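Long-range contact in type II toxin-antitoxin system RelE/ParE family toxin (Pyrococcus horikoshii, PDB 1WMI), which probably acts as the toxin of a type II toxin-antitoxin pair, inhibiting translation unless held in check by its partner antitoxin: residues E36-L48 with R58-W72. Sequence-based numbering, arbitrary orientation.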
ATOM      1  N   GLU A  36      -1.750 -12.789 -12.737  1.00 24.99           N
ATOM      2  CA  GLU A  36      -0.812 -12.190 -11.799  1.00 23.52           C
ATOM      3  C   GLU A  36      -1.358 -12.299 -10.378  1.00 23.77           C
ATOM      4  O   GLU A  36      -2.308 -11.617 -10.021  1.00 23.88           O
ATOM      5  CB  GLU A  36      -0.618 -10.716 -12.169  1.00 24.30           C
ATOM      6  CG  GLU A  36       0.492 -10.019 -11.411  1.00 26.79           C
ATOM      7  CD  GLU A  36       1.861 -10.392 -11.944  1.00 31.54           C
ATOM      8  OE1 GLU A  36       2.860 -10.209 -11.215  1.00 31.78           O
ATOM      9  OE2 GLU A  36       1.934 -10.863 -13.106  1.00 30.28           O
ATOM     10  N   PRO A  37      -0.766 -13.166  -9.549  1.00 25.27           N
ATOM     11  CA  PRO A  37      -1.207 -13.359  -8.161  1.00 25.34           C
ATOM     12  C   PRO A  37      -1.039 -12.140  -7.243  1.00 25.39           C
ATOM     13  O   PRO A  37      -1.809 -11.951  -6.298  1.00 23.14           O
ATOM     14  CB  PRO A  37      -0.375 -14.553  -7.709  1.00 25.81           C
ATOM     15  CG  PRO A  37       0.896 -14.368  -8.481  1.00 28.68           C
ATOM     16  CD  PRO A  37       0.369 -14.050  -9.860  1.00 27.13           C
ATOM     17  N   VAL A  38      -0.030 -11.321  -7.517  1.00 26.27           N
ATOM     18  CA  VAL A  38       0.205 -10.125  -6.719  1.00 27.67           C
ATOM     19  C   VAL A  38       0.337  -8.891  -7.608  1.00 27.90           C
ATOM     20  O   VAL A  38       1.441  -8.443  -7.910  1.00 26.93           O
ATOM     21  CB  VAL A  38       1.485 -10.253  -5.844  1.00 29.06           C
ATOM     22  CG1 VAL A  38       1.576  -9.059  -4.889  1.00 27.80           C
ATOM     23  CG2 VAL A  38       1.461 -11.561  -5.055  1.00 29.07           C
ATOM     24  N   PRO A  39      -0.799  -8.347  -8.071  1.00 29.00           N
ATOM     25  CA  PRO A  39      -0.796  -7.156  -8.927  1.00 29.70           C
ATOM     26  C   PRO A  39      -0.572  -5.940  -8.028  1.00 30.06           C
ATOM     27  O   PRO A  39      -1.466  -5.121  -7.841  1.00 27.97           O
ATOM     28  CB  PRO A  39      -2.191  -7.183  -9.540  1.00 28.95           C
ATOM     29  CG  PRO A  39      -3.015  -7.740  -8.418  1.00 26.57           C
ATOM     30  CD  PRO A  39      -2.165  -8.882  -7.926  1.00 28.29           C
ATOM     31  N   ARG A  40       0.632  -5.850  -7.471  1.00 33.16           N
ATOM     32  CA  ARG A  40       0.997  -4.786  -6.545  1.00 37.32           C
ATOM     33  C   ARG A  40       0.626  -3.366  -6.925  1.00 36.60           C
ATOM     34  O   ARG A  40      -0.029  -2.670  -6.153  1.00 36.00           O
ATOM     35  CB  ARG A  40       2.498  -4.846  -6.247  1.00 41.49           C
ATOM     36  CG  ARG A  40       3.001  -3.687  -5.398  1.00 49.19           C
ATOM     37  CD  ARG A  40       3.618  -4.174  -4.092  1.00 55.45           C
ATOM     38  NE  ARG A  40       4.414  -3.130  -3.449  1.00 59.32           N
ATOM     39  CZ  ARG A  40       4.938  -3.216  -2.228  1.00 60.54           C
ATOM     40  NH1 ARG A  40       5.647  -2.204  -1.746  1.00 59.72           N
ATOM     41  NH2 ARG A  40       4.749  -4.301  -1.487  1.00 61.17           N
ATOM     42  N   GLU A  41       1.049  -2.946  -8.112  1.00 38.53           N
ATOM     43  CA  GLU A  41       0.811  -1.593  -8.599  1.00 40.47           C
ATOM     44  C   GLU A  41      -0.649  -1.206  -8.782  1.00 39.53           C
ATOM     45  O   GLU A  41      -1.105  -0.192  -8.247  1.00 38.06           O
ATOM     46  CB  GLU A  41       1.536  -1.392  -9.929  1.00 44.18           C
ATOM     47  CG  GLU A  41       2.326  -0.101 -10.030  1.00 52.76           C
ATOM     48  CD  GLU A  41       3.812  -0.315  -9.806  1.00 57.67           C
ATOM     49  OE1 GLU A  41       4.399  -1.148 -10.527  1.00 61.92           O
ATOM     50  OE2 GLU A  41       4.394   0.346  -8.919  1.00 60.40           O
ATOM     51  N   LYS A  42      -1.380  -2.017  -9.539  1.00 37.82           N
ATOM     52  CA  LYS A  42      -2.774  -1.723  -9.832  1.00 37.38           C
ATOM     53  C   LYS A  42      -3.725  -1.832  -8.652  1.00 35.50           C
ATOM     54  O   LYS A  42      -4.752  -1.157  -8.628  1.00 34.86           O
ATOM     55  CB  LYS A  42      -3.265  -2.617 -10.974  1.00 39.86           C
ATOM     56  CG  LYS A  42      -4.604  -2.198 -11.571  1.00 41.64           C
ATOM     57  CD  LYS A  42      -4.689  -2.621 -13.030  1.00 45.08           C
ATOM     58  CE  LYS A  42      -3.609  -1.938 -13.868  1.00 45.95           C
ATOM     59  NZ  LYS A  42      -3.502  -2.559 -15.211  1.00 47.36           N
ATOM     60  N   PHE A  43      -3.393  -2.665  -7.673  1.00 32.56           N
ATOM     61  CA  PHE A  43      -4.277  -2.828  -6.532  1.00 32.58           C
ATOM     62  C   PHE A  43      -3.662  -2.562  -5.165  1.00 33.12           C
ATOM     63  O   PHE A  43      -4.172  -3.040  -4.150  1.00 31.39           O
ATOM     64  CB  PHE A  43      -4.897  -4.222  -6.575  1.00 33.14           C
ATOM     65  CG  PHE A  43      -5.834  -4.422  -7.724  1.00 33.95           C
ATOM     66  CD1 PHE A  43      -7.088  -3.821  -7.721  1.00 32.87           C
ATOM     67  CD2 PHE A  43      -5.460  -5.185  -8.826  1.00 34.48           C
ATOM     68  CE1 PHE A  43      -7.959  -3.971  -8.793  1.00 33.54           C
ATOM     69  CE2 PHE A  43      -6.323  -5.343  -9.905  1.00 36.40           C
ATOM     70  CZ  PHE A  43      -7.578  -4.733  -9.887  1.00 36.75           C
ATOM     71  N   ASP A  44      -2.560  -1.817  -5.145  1.00 35.39           N
ATOM     72  CA  ASP A  44      -1.886  -1.435  -3.899  1.00 36.63           C
ATOM     73  C   ASP A  44      -1.822  -2.598  -2.917  1.00 36.58           C
ATOM     74  O   ASP A  44      -2.004  -2.422  -1.714  1.00 38.37           O
ATOM     75  CB  ASP A  44      -2.651  -0.266  -3.267  1.00 38.50           C
ATOM     76  CG  ASP A  44      -1.768   0.625  -2.410  1.00 45.09           C
ATOM     77  OD1 ASP A  44      -0.580   0.284  -2.198  1.00 45.31           O
ATOM     78  OD2 ASP A  44      -2.270   1.674  -1.944  1.00 48.50           O
ATOM     79  N   VAL A  45      -1.552  -3.789  -3.431  1.00 36.43           N
ATOM     80  CA  VAL A  45      -1.504  -4.977  -2.595  1.00 34.54           C
ATOM     81  C   VAL A  45      -0.270  -5.085  -1.699  1.00 33.90           C
ATOM     82  O   VAL A  45       0.831  -4.685  -2.084  1.00 31.56           O
ATOM     83  CB  VAL A  45      -1.592  -6.256  -3.466  1.00 34.37           C
ATOM     84  CG1 VAL A  45      -2.787  -6.169  -4.412  1.00 32.24           C
ATOM     85  CG2 VAL A  45      -0.325  -6.427  -4.257  1.00 36.49           C
ATOM     86  N   ILE A  46      -0.470  -5.636  -0.500  1.00 33.11           N
ATOM     87  CA  ILE A  46       0.617  -5.846   0.454  1.00 32.41           C
ATOM     88  C   ILE A  46       0.588  -7.281   0.978  1.00 33.08           C
ATOM     89  O   ILE A  46      -0.484  -7.866   1.148  1.00 33.03           O
ATOM     90  CB  ILE A  46       0.508  -4.906   1.664  1.00 32.03           C
ATOM     91  CG1 ILE A  46      -0.816  -5.148   2.393  1.00 30.70           C
ATOM     92  CG2 ILE A  46       0.638  -3.461   1.214  1.00 28.86           C
ATOM     93  CD1 ILE A  46      -0.946  -4.382   3.692  1.00 31.87           C
ATOM     94  N   LYS A  47       1.762  -7.854   1.229  1.00 33.94           N
ATOM     95  CA  LYS A  47       1.827  -9.212   1.757  1.00 35.33           C
ATOM     96  C   LYS A  47       1.661  -9.186   3.274  1.00 37.37           C
ATOM     97  O   LYS A  47       2.524  -8.673   3.996  1.00 33.44           O
ATOM     98  CB  LYS A  47       3.159  -9.877   1.408  1.00 35.60           C
ATOM     99  CG  LYS A  47       3.244 -11.332   1.852  1.00 35.66           C
ATOM    100  CD  LYS A  47       4.482 -12.019   1.291  1.00 36.90           C
ATOM    101  CE  LYS A  47       5.758 -11.418   1.866  1.00 38.54           C
ATOM    102  NZ  LYS A  47       6.990 -12.101   1.379  1.00 37.66           N
ATOM    103  N   LEU A  48       0.543  -9.737   3.742  1.00 38.35           N
ATOM    104  CA  LEU A  48       0.236  -9.801   5.163  1.00 39.84           C
ATOM    105  C   LEU A  48       1.132 -10.842   5.801  1.00 43.28           C
ATOM    106  O   LEU A  48       2.020 -10.519   6.592  1.00 44.82           O
ATOM    107  CB  LEU A  48      -1.229 -10.202   5.376  1.00 38.95           C
ATOM    108  CG  LEU A  48      -2.368  -9.178   5.466  1.00 36.99           C
ATOM    109  CD1 LEU A  48      -2.028  -7.899   4.736  1.00 36.31           C
ATOM    110  CD2 LEU A  48      -3.629  -9.813   4.906  1.00 36.87           C
ATOM    111  N   ARG A  58      -3.452  -8.369   0.989  1.00 32.43           N
ATOM    112  CA  ARG A  58      -4.552  -7.426   1.115  1.00 32.70           C
ATOM    113  C   ARG A  58      -4.531  -6.551  -0.123  1.00 32.44           C
ATOM    114  O   ARG A  58      -3.531  -5.884  -0.403  1.00 31.67           O
ATOM    115  CB  ARG A  58      -4.412  -6.518   2.338  1.00 32.21           C
ATOM    116  CG  ARG A  58      -5.580  -5.533   2.444  1.00 33.67           C
ATOM    117  CD  ARG A  58      -5.115  -4.098   2.639  1.00 37.72           C
ATOM    118  NE  ARG A  58      -4.208  -3.653   1.586  1.00 39.96           N
ATOM    119  CZ  ARG A  58      -3.490  -2.538   1.653  1.00 40.35           C
ATOM    120  NH1 ARG A  58      -2.688  -2.199   0.653  1.00 44.05           N
ATOM    121  NH2 ARG A  58      -3.569  -1.764   2.722  1.00 39.11           N
ATOM    122  N   ALA A  59      -5.632  -6.559  -0.862  1.00 31.58           N
ATOM    123  CA  ALA A  59      -5.741  -5.750  -2.062  1.00 31.60           C
ATOM    124  C   ALA A  59      -6.747  -4.645  -1.811  1.00 32.89           C
ATOM    125  O   ALA A  59      -7.728  -4.832  -1.087  1.00 33.83           O
ATOM    126  CB  ALA A  59      -6.186  -6.600  -3.237  1.00 29.04           C
ATOM    127  N   ARG A  60      -6.490  -3.490  -2.408  1.00 34.56           N
ATOM    128  CA  ARG A  60      -7.374  -2.350  -2.263  1.00 35.98           C
ATOM    129  C   ARG A  60      -8.102  -2.120  -3.593  1.00 36.74           C
ATOM    130  O   ARG A  60      -7.475  -1.907  -4.640  1.00 33.20           O
ATOM    131  CB  ARG A  60      -6.560  -1.115  -1.843  1.00 38.55           C
ATOM    132  CG  ARG A  60      -7.399   0.085  -1.429  1.00 44.28           C
ATOM    133  CD  ARG A  60      -6.538   1.210  -0.868  1.00 47.46           C
ATOM    134  NE  ARG A  60      -5.986   0.888   0.448  1.00 51.53           N
ATOM    135  CZ  ARG A  60      -6.713   0.731   1.553  1.00 52.49           C
ATOM    136  NH1 ARG A  60      -6.118   0.443   2.704  1.00 51.29           N
ATOM    137  NH2 ARG A  60      -8.035   0.864   1.513  1.00 53.72           N
ATOM    138  N   LEU A  61      -9.428  -2.198  -3.558  1.00 36.80           N
ATOM    139  CA  LEU A  61     -10.214  -1.990  -4.762  1.00 39.14           C
ATOM    140  C   LEU A  61     -10.894  -0.627  -4.755  1.00 41.12           C
ATOM    141  O   LEU A  61     -11.727  -0.331  -5.607  1.00 43.78           O
ATOM    142  CB  LEU A  61     -11.254  -3.105  -4.916  1.00 39.68           C
ATOM    143  CG  LEU A  61     -10.765  -4.403  -5.577  1.00 39.95           C
ATOM    144  CD1 LEU A  61      -9.664  -5.050  -4.748  1.00 39.12           C
ATOM    145  CD2 LEU A  61     -11.934  -5.351  -5.740  1.00 38.55           C
ATOM    146  N   GLY A  62     -10.522   0.211  -3.793  1.00 43.50           N
ATOM    147  CA  GLY A  62     -11.116   1.534  -3.697  1.00 43.13           C
ATOM    148  C   GLY A  62     -11.928   1.696  -2.425  1.00 43.63           C
ATOM    149  O   GLY A  62     -11.369   1.885  -1.342  1.00 43.84           O
ATOM    150  N   ASP A  63     -13.248   1.602  -2.551  1.00 43.11           N
ATOM    151  CA  ASP A  63     -14.138   1.750  -1.407  1.00 42.98           C
ATOM    152  C   ASP A  63     -14.031   0.613  -0.398  1.00 43.20           C
ATOM    153  O   ASP A  63     -14.601   0.686   0.695  1.00 45.38           O
ATOM    154  CB  ASP A  63     -15.590   1.882  -1.871  1.00 45.10           C
ATOM    155  CG  ASP A  63     -15.808   3.091  -2.764  1.00 44.72           C
ATOM    156  OD1 ASP A  63     -16.940   3.287  -3.250  1.00 45.05           O
ATOM    157  OD2 ASP A  63     -14.848   3.846  -2.986  1.00 45.72           O
ATOM    158  N   TYR A  64     -13.301  -0.438  -0.753  1.00 40.48           N
ATOM    159  CA  TYR A  64     -13.145  -1.567   0.150  1.00 38.32           C
ATOM    160  C   TYR A  64     -11.848  -2.321  -0.106  1.00 36.68           C
ATOM    161  O   TYR A  64     -11.143  -2.051  -1.075  1.00 35.70           O
ATOM    162  CB  TYR A  64     -14.349  -2.510   0.029  1.00 37.39           C
ATOM    163  CG  TYR A  64     -14.496  -3.168  -1.323  1.00 37.10           C
ATOM    164  CD1 TYR A  64     -14.024  -4.465  -1.546  1.00 36.78           C
ATOM    165  CD2 TYR A  64     -15.104  -2.493  -2.386  1.00 36.24           C
ATOM    166  CE1 TYR A  64     -14.154  -5.076  -2.800  1.00 35.66           C
ATOM    167  CE2 TYR A  64     -15.235  -3.094  -3.642  1.00 36.00           C
ATOM    168  CZ  TYR A  64     -14.758  -4.384  -3.840  1.00 36.37           C
ATOM    169  OH  TYR A  64     -14.873  -4.968  -5.085  1.00 37.04           O
ATOM    170  N   ARG A  65     -11.539  -3.256   0.783  1.00 36.34           N
ATOM    171  CA  ARG A  65     -10.328  -4.061   0.679  1.00 37.51           C
ATOM    172  C   ARG A  65     -10.652  -5.552   0.650  1.00 36.07           C
ATOM    173  O   ARG A  65     -11.613  -6.002   1.284  1.00 34.77           O
ATOM    174  CB  ARG A  65      -9.408  -3.772   1.866  1.00 38.62           C
ATOM    175  CG  ARG A  65      -8.846  -2.356   1.902  1.00 40.75           C
ATOM    176  CD  ARG A  65      -8.192  -2.072   3.242  1.00 41.18           C
ATOM    177  NE  ARG A  65      -9.187  -2.002   4.308  1.00 45.38           N
ATOM    178  CZ  ARG A  65      -8.921  -2.179   5.598  1.00 47.01           C
ATOM    179  NH1 ARG A  65      -9.898  -2.091   6.493  1.00 48.65           N
ATOM    180  NH2 ARG A  65      -7.686  -2.457   5.991  1.00 46.08           N
ATOM    181  N   VAL A  66      -9.858  -6.316  -0.093  1.00 31.42           N
ATOM    182  CA  VAL A  66     -10.072  -7.751  -0.159  1.00 28.70           C
ATOM    183  C   VAL A  66      -8.811  -8.462   0.306  1.00 28.09           C
ATOM    184  O   VAL A  66      -7.699  -8.090  -0.085  1.00 27.61           O
ATOM    185  CB  VAL A  66     -10.423  -8.225  -1.601  1.00 28.38           C
ATOM    186  CG1 VAL A  66     -11.600  -7.435  -2.151  1.00 25.25           C
ATOM    187  CG2 VAL A  66      -9.225  -8.072  -2.504  1.00 28.76           C
ATOM    188  N   ILE A  67      -8.984  -9.464   1.163  1.00 26.82           N
ATOM    189  CA  ILE A  67      -7.866 -10.256   1.663  1.00 26.41           C
ATOM    190  C   ILE A  67      -7.944 -11.644   1.036  1.00 27.51           C
ATOM    191  O   ILE A  67      -9.004 -12.270   1.019  1.00 28.80           O
ATOM    192  CB  ILE A  67      -7.893 -10.382   3.200  1.00 25.26           C
ATOM    193  CG1 ILE A  67      -7.810  -8.994   3.834  1.00 26.46           C
ATOM    194  CG2 ILE A  67      -6.713 -11.218   3.672  1.00 25.56           C
ATOM    195  CD1 ILE A  67      -7.612  -9.017   5.353  1.00 24.82           C
ATOM    196  N   TYR A  68      -6.819 -12.122   0.521  1.00 29.53           N
ATOM    197  CA  TYR A  68      -6.790 -13.414  -0.145  1.00 28.45           C
ATOM    198  C   TYR A  68      -5.497 -14.166   0.085  1.00 29.46           C
ATOM    199  O   TYR A  68      -4.513 -13.601   0.558  1.00 33.78           O
ATOM    200  CB  TYR A  68      -7.010 -13.223  -1.652  1.00 27.65           C
ATOM    201  CG  TYR A  68      -5.912 -12.467  -2.378  1.00 23.52           C
ATOM    202  CD1 TYR A  68      -4.882 -13.143  -3.021  1.00 21.36           C
ATOM    203  CD2 TYR A  68      -5.935 -11.075  -2.459  1.00 24.62           C
ATOM    204  CE1 TYR A  68      -3.901 -12.457  -3.738  1.00 18.62           C
ATOM    205  CE2 TYR A  68      -4.963 -10.378  -3.171  1.00 22.58           C
ATOM    206  CZ  TYR A  68      -3.949 -11.077  -3.811  1.00 20.76           C
ATOM    207  OH  TYR A  68      -2.996 -10.398  -4.533  1.00 19.73           O
ATOM    208  N   SER A  69      -5.508 -15.451  -0.246  1.00 27.34           N
ATOM    209  CA  SER A  69      -4.325 -16.275  -0.088  1.00 27.80           C
ATOM    210  C   SER A  69      -3.854 -16.798  -1.432  1.00 27.43           C
ATOM    211  O   SER A  69      -4.635 -16.928  -2.372  1.00 28.33           O
ATOM    212  CB  SER A  69      -4.620 -17.448   0.838  1.00 28.52           C
ATOM    213  OG  SER A  69      -5.716 -18.200   0.359  1.00 27.18           O
ATOM    214  N   VAL A  70      -2.562 -17.088  -1.517  1.00 29.01           N
ATOM    215  CA  VAL A  70      -1.982 -17.619  -2.738  1.00 29.00           C
ATOM    216  C   VAL A  70      -1.244 -18.892  -2.377  1.00 31.08           C
ATOM    217  O   VAL A  70      -0.319 -18.881  -1.562  1.00 32.38           O
ATOM    218  CB  VAL A  70      -0.982 -16.626  -3.395  1.00 28.55           C
ATOM    219  CG1 VAL A  70      -0.342 -17.264  -4.635  1.00 24.77           C
ATOM    220  CG2 VAL A  70      -1.694 -15.350  -3.783  1.00 25.60           C
ATOM    221  N   ASN A  71      -1.687 -19.993  -2.969  1.00 33.76           N
ATOM    222  CA  ASN A  71      -1.074 -21.292  -2.752  1.00 34.56           C
ATOM    223  C   ASN A  71      -0.268 -21.493  -4.019  1.00 37.14           C
ATOM    224  O   ASN A  71      -0.813 -21.869  -5.059  1.00 36.23           O
ATOM    225  CB  ASN A  71      -2.149 -22.368  -2.636  1.00 37.39           C
ATOM    226  CG  ASN A  71      -1.606 -23.686  -2.133  1.00 38.55           C
ATOM    227  OD1 ASN A  71      -0.399 -23.861  -1.997  1.00 41.16           O
ATOM    228  ND2 ASN A  71      -2.500 -24.628  -1.861  1.00 40.91           N
ATOM    229  N   TRP A  72       1.029 -21.219  -3.936  1.00 38.89           N
ATOM    230  CA  TRP A  72       1.902 -21.340  -5.088  1.00 40.70           C
ATOM    231  C   TRP A  72       2.045 -22.752  -5.620  1.00 42.22           C
ATOM    232  O   TRP A  72       2.143 -22.946  -6.826  1.00 42.93           O
ATOM    233  CB  TRP A  72       3.282 -20.771  -4.759  1.00 40.09           C
ATOM    234  CG  TRP A  72       3.223 -19.351  -4.289  1.00 38.27           C
ATOM    235  CD1 TRP A  72       3.177 -18.921  -2.996  1.00 38.41           C
ATOM    236  CD2 TRP A  72       3.182 -18.173  -5.107  1.00 34.80           C
ATOM    237  NE1 TRP A  72       3.113 -17.548  -2.955  1.00 38.13           N
ATOM    238  CE2 TRP A  72       3.115 -17.061  -4.235  1.00 36.64           C
ATOM    239  CE3 TRP A  72       3.193 -17.945  -6.489  1.00 31.96           C
ATOM    240  CZ2 TRP A  72       3.061 -15.739  -4.701  1.00 38.16           C
ATOM    241  CZ3 TRP A  72       3.139 -16.634  -6.955  1.00 34.27           C
ATOM    242  CH2 TRP A  72       3.074 -15.544  -6.061  1.00 37.35           C
TER
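Arg-58 and Ile-46 face each other as a hydrogen-bonded antiparallel pair, and the arginine, followed outward, illustrates how an edge strand can bury a long basic side chain. Its CB lies 3.7 Å from CD1 of Leu-48, whose other methyl, CD2, rests on CG2 of Ile-67. CG stands anti to the backbone N (chi1 180°), and bends at chi2 and chi3 then fold the chain back over the neighbouring strand. NE passes CG1 of Ile-46 at 3.8 Å; CD1 of the same isoleucine sits over the centre of the guanidinium, 3.7 Å above its plane, while NE of Arg-60 lies on the opposite face, toward the rim. Arg-60 is itself held, NH2 bonding the carbonyl O of Arg-85 and NE pairing with Asp-44 of the second toxin subunit. At the edge, NH1 of Arg-58 is modelled so close to the carbonyl O of Asp-44, at a bent 129°, that the exact geometry of this hydrogen bond is doubtful. NH2 of Arg-58 turns to other chains, forming salt bridges with a carboxylate of the bound partner protein and with Asp-44 of the second subunit, which are likely to stabilise its positive charge.

Before Ile-46, the chain of 36-48 runs as loop and a short helix beside the sheet. Arg-60 N donates an almost straight bond (173°) to the O of Phe-43, and Val-45 sets CG1 against CB of Ala-59. Nearer its start, Tyr-68 OH, in the carbonyl plane, donates to O of Pro-37 at 2.6 Å, tying the loop to strand 65-71, one strand farther into the sheet. The proline ring places CG 3.5 Å from CH2 of Trp-72.

Strand 46-49 is outermost within this chain, hairpinned to strand 54-60; helix 40-43 meets helix 20-33, Phe-43 packing edge-to-face with Phe-29.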